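PDB 4PRK: 4-phosphoerythronate dehydrogenase from Lactobacillus jensenii, which catalyses, as a D-lactate dehydrogenase, the NAD-dependent interconversion of D-lactate and pyruvate, with a Rossmann-fold domain for the cofactor. Local coordinates for the interface of chains A and B and the interface of chains A and C. Sequence-based numbering; all coordinates share one arbitrary frame. Chains: chain A/B/C, 4-phosphoerythronate dehydrogenase.

Chain A meets chain B in contact 1 and chain C in contact 2, two copies of the same protein on different faces, the centres of the C-alpha atoms of the two contacts about 30 Å apart. Both interfaces are two-fold symmetric, so each contact has a twin with the chains exchanged. The segment around residue 102 enters both, B:Ser102 bonding across in contact 1 and A:Ser102 lying beside C:Pro181 in contact 2. Contact 1 docks helix 103-119 of one subunit, contact 2 helix 301-319. Together they join chain A to chains B and C; the deposited assembly holds four copies, though coordinates alone do not show whether both contacts persist in solution.

Contact 1: the interface of chains A and B. Residues chain A 143-145, 168; chain B 102, 104-105, 108.
B:Arg104 reaches from the start of helix 103-119 across to A:Tyr145 and A:Met168, and its course shows how a bent arginine can serve two chains at once. CB of B:Arg104 lies at the edge of the A:Tyr145 ring, in the ring plane and 3.7 Å from CE2 of A:Tyr145, and CG follows against the same carbon. Bends at chi2 (-74°) and chi3 (-62°) then fold the chain back, turning the guanidinium steeply against the ring, 81° between planes. NE and NH2 both meet OE2 of B:Glu108, one turn along the helix, within the guanidinium plane, NE on the anti lone pair and NH2 from above the carboxylate plane; the salt bridge from B:Arg104 NH2 to B:Glu108 OE2 is 2.9 Å. B:Arg104 NH2 also donates across the interface to the main-chain O of A:Met168 at 3.0 Å, on a lone pair.

So steadied, B:Glu108 offers its other oxygen, OE1, through the syn lone pair to the backbone N of A:Ile144 at 2.8 Å, while A:Ile144 CG2 packs on the carboxylate carbon CD. Just ahead of the helix, the B:Ser102 hydroxyl OG donates to A:Glu143 OE2 at 2.8 Å. An alanine in place of B:Arg104 would probably leave the A:Met168 carbonyl without this donor and B:Glu108 without its countercharge, freer to turn from A:Ile144. The patch pins 3-10 turn 144-146 to a neighbouring helix and probably helps hold the A-B pair together, if this pair is biological.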
# COMPACT_ATOMS: atom_id res chain seq x y z
N GLU A 143 16.83 -3.24 4.57
CA GLU A 143 15.61 -3.07 3.83
C GLU A 143 14.77 -2.15 4.68
O GLU A 143 14.84 -2.16 5.90
CB GLU A 143 14.86 -4.37 3.53
CG GLU A 143 15.50 -5.23 2.46
CD GLU A 143 16.61 -6.15 2.99
OE1 GLU A 143 16.80 -6.17 4.23
OE2 GLU A 143 17.23 -6.89 2.19
N ILE A 144 13.96 -1.36 4.01
CA ILE A 144 13.22 -0.34 4.67
C ILE A 144 12.15 -0.95 5.58
O ILE A 144 11.88 -0.39 6.65
CB ILE A 144 12.67 0.67 3.62
CG1 ILE A 144 12.28 1.96 4.28
CG2 ILE A 144 11.50 0.09 2.86
CD1 ILE A 144 13.49 2.82 4.55
N TYR A 145 11.61 -2.13 5.23
CA TYR A 145 10.68 -2.82 6.15
C TYR A 145 11.39 -3.33 7.41
O TYR A 145 10.75 -3.92 8.28
CB TYR A 145 9.89 -4.02 5.48
CG TYR A 145 10.76 -5.10 4.89
CD1 TYR A 145 11.27 -6.13 5.65
CD2 TYR A 145 11.08 -5.06 3.57
CE1 TYR A 145 12.07 -7.10 5.07
CE2 TYR A 145 11.87 -5.98 3.00
CZ TYR A 145 12.38 -6.99 3.75
OH TYR A 145 13.16 -7.88 3.08
N MET A 168 5.79 0.74 2.34
CA MET A 168 6.97 -0.10 2.07
C MET A 168 7.22 -1.15 3.18
O MET A 168 8.15 -2.00 3.09
CB MET A 168 8.22 0.77 1.92
CG MET A 168 8.10 1.83 0.85
SD MET A 168 9.65 2.64 0.44
CE MET A 168 9.59 4.08 1.43
N SER B 102 17.76 -11.45 -1.28
CA SER B 102 16.63 -10.66 -0.83
C SER B 102 16.17 -9.86 -2.02
O SER B 102 16.85 -8.91 -2.38
CB SER B 102 17.06 -9.70 0.27
OG SER B 102 16.03 -8.83 0.63
N ARG B 104 13.87 -7.64 -2.26
CA ARG B 104 13.66 -6.26 -1.87
C ARG B 104 14.96 -5.43 -1.73
O ARG B 104 14.98 -4.21 -1.97
CB ARG B 104 12.86 -6.21 -0.59
CG ARG B 104 11.41 -6.62 -0.80
CD ARG B 104 10.67 -5.48 -1.51
NE ARG B 104 10.69 -4.30 -0.64
CZ ARG B 104 9.61 -3.69 -0.13
NH1 ARG B 104 8.37 -4.09 -0.45
NH2 ARG B 104 9.78 -2.64 0.68
N ALA B 105 16.05 -6.09 -1.42
CA ALA B 105 17.30 -5.39 -1.29
C ALA B 105 17.64 -4.73 -2.59
O ALA B 105 17.96 -3.58 -2.62
CB ALA B 105 18.39 -6.35 -0.82
N GLU B 108 14.72 -2.15 -3.71
CA GLU B 108 14.87 -0.91 -2.96
C GLU B 108 16.03 -0.03 -3.43
O GLU B 108 15.92 1.20 -3.50
CB GLU B 108 14.92 -1.24 -1.47
CG GLU B 108 13.54 -1.62 -0.95
CD GLU B 108 13.48 -1.77 0.54
OE1 GLU B 108 14.28 -1.14 1.27
OE2 GLU B 108 12.63 -2.49 1.01

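Contact 2: the interface of chains A and C. Residues chain A 100-102, 302, 305-306, 310; chain C 179, 181, 184.
C:Tyr179 points its phenol at A:Asn306 and A:Arg305 on helix 301-319, in a contact between two copies of this D-isomer-specific 2-hydroxyacid dehydrogenase, a family built on a Rossmann-type NAD-binding domain; the deposited A-C pairing may or may not be the biological one. With CG anti to its backbone N (chi1 172°), the tyrosine extends toward the helix, and the A:Asn306 amide meets the ring at its edge, the two planes 72° apart. A:Asn306 ND2 lies in the ring plane and donates to C:Tyr179 OH at 3.2 Å, while A:Asn306 CG rests 3.7 Å from C:Tyr179 CE2.

The orientation of that amide is set within chain A. A:Asn306 ND2 also donates to the backbone O of A:Tyr101 at 2.9 Å, almost straight in line with the C=O bond. On the opposite end, A:Asn306 OD1 accepts from both NE and NH1 of A:Arg305, whose guanidinium comes side-on, NH1 at 2.7 Å. Held from both ends, the amide is unlikely to flip.

The A:Arg305 guanidinium is steeply turned to the tyrosine ring, a bend at chi3 (76°) bringing A:Arg305 NH1 to 2.8 Å from C:Tyr179 OH, close enough for a hydrogen bond. C:Tyr179 OH in turn donates to C:Glu184 OE1 at 2.6 Å, from above the carboxylate plane. The nearby arginine and glutamate charges probably polarise the phenol. Beside this polar cluster, C:Pro181 packs against chain A with CB and CG of its ring, CG meeting A:Val100 CG1 at 3.7 Å.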
# COMPACT_ATOMS: atom_id res chain seq x y z
N VAL A 100 -1.43 24.63 1.44
CA VAL A 100 -1.13 23.27 1.03
C VAL A 100 -0.79 23.18 -0.46
O VAL A 100 -1.67 22.95 -1.28
CB VAL A 100 -2.36 22.37 1.33
CG1 VAL A 100 -2.18 20.97 0.81
CG2 VAL A 100 -2.64 22.36 2.82
N TYR A 101 0.50 23.39 -0.81
CA TYR A 101 0.96 23.31 -2.20
C TYR A 101 0.86 21.92 -2.84
O TYR A 101 0.07 21.67 -3.74
CB TYR A 101 2.47 23.48 -2.18
CG TYR A 101 3.10 24.75 -1.70
CD1 TYR A 101 2.41 25.95 -1.66
CD2 TYR A 101 4.43 24.76 -1.33
CE1 TYR A 101 3.03 27.12 -1.24
CE2 TYR A 101 5.06 25.91 -0.91
CZ TYR A 101 4.36 27.08 -0.87
OH TYR A 101 5.00 28.21 -0.45
N SER A 102 1.63 20.99 -2.27
CA SER A 102 1.48 19.56 -2.46
C SER A 102 2.20 18.85 -1.32
O SER A 102 3.42 18.77 -1.35
CB SER A 102 2.06 19.14 -3.81
OG SER A 102 2.31 17.76 -3.89
N THR A 302 3.29 19.90 -9.93
CA THR A 302 2.08 20.05 -9.18
C THR A 302 2.18 21.26 -8.25
O THR A 302 1.21 21.98 -8.10
CB THR A 302 1.80 18.78 -8.36
OG1 THR A 302 1.92 17.63 -9.20
CG2 THR A 302 0.35 18.87 -7.67
N ARG A 305 2.04 24.65 -10.15
CA ARG A 305 0.71 24.86 -10.66
C ARG A 305 -0.32 25.21 -9.56
O ARG A 305 -1.12 26.11 -9.74
CB ARG A 305 0.25 23.64 -11.39
CG ARG A 305 -1.14 23.83 -11.92
CD ARG A 305 -1.84 22.53 -12.11
NE ARG A 305 -2.28 21.98 -10.84
CZ ARG A 305 -2.88 20.81 -10.73
NH1 ARG A 305 -3.26 20.34 -9.54
NH2 ARG A 305 -3.11 20.09 -11.82
N ASN A 306 -0.30 24.46 -8.45
CA ASN A 306 -1.23 24.69 -7.37
C ASN A 306 -1.06 26.04 -6.75
O ASN A 306 -2.06 26.69 -6.44
CB ASN A 306 -1.17 23.58 -6.33
CG ASN A 306 -1.81 22.30 -6.83
OD1 ASN A 306 -2.43 22.28 -7.92
ND2 ASN A 306 -1.65 21.22 -6.07
N ILE A 310 -4.64 27.62 -7.09
CA ILE A 310 -5.39 27.75 -5.84
C ILE A 310 -5.60 29.23 -5.43
O ILE A 310 -6.73 29.61 -5.08
CB ILE A 310 -4.77 26.93 -4.69
CG1 ILE A 310 -4.91 25.41 -5.01
CG2 ILE A 310 -5.47 27.27 -3.37
CD1 ILE A 310 -4.24 24.46 -4.03
N TYR C 179 -10.84 20.86 -4.58
CA TYR C 179 -9.64 20.13 -4.95
C TYR C 179 -8.79 19.86 -3.69
O TYR C 179 -8.48 20.79 -2.97
CB TYR C 179 -8.85 21.00 -5.93
CG TYR C 179 -7.50 20.48 -6.26
CD1 TYR C 179 -7.36 19.28 -6.88
CD2 TYR C 179 -6.36 21.21 -5.95
CE1 TYR C 179 -6.09 18.77 -7.17
CE2 TYR C 179 -5.10 20.72 -6.24
CZ TYR C 179 -4.98 19.48 -6.85
OH TYR C 179 -3.73 18.97 -7.16
N PRO C 181 -5.04 18.35 -3.01
CA PRO C 181 -3.88 17.75 -3.62
C PRO C 181 -3.40 16.49 -2.91
O PRO C 181 -2.84 15.60 -3.53
CB PRO C 181 -2.81 18.85 -3.52
CG PRO C 181 -3.33 19.86 -2.56
CD PRO C 181 -4.79 19.71 -2.49
N GLU C 184 -4.49 12.91 -4.37
CA GLU C 184 -4.18 12.46 -5.72
C GLU C 184 -3.31 11.22 -5.87
O GLU C 184 -3.36 10.59 -6.91
CB GLU C 184 -3.58 13.59 -6.54
CG GLU C 184 -4.67 14.68 -6.73
CD GLU C 184 -4.39 15.70 -7.82
OE1 GLU C 184 -3.38 16.45 -7.69
OE2 GLU C 184 -5.24 15.79 -8.76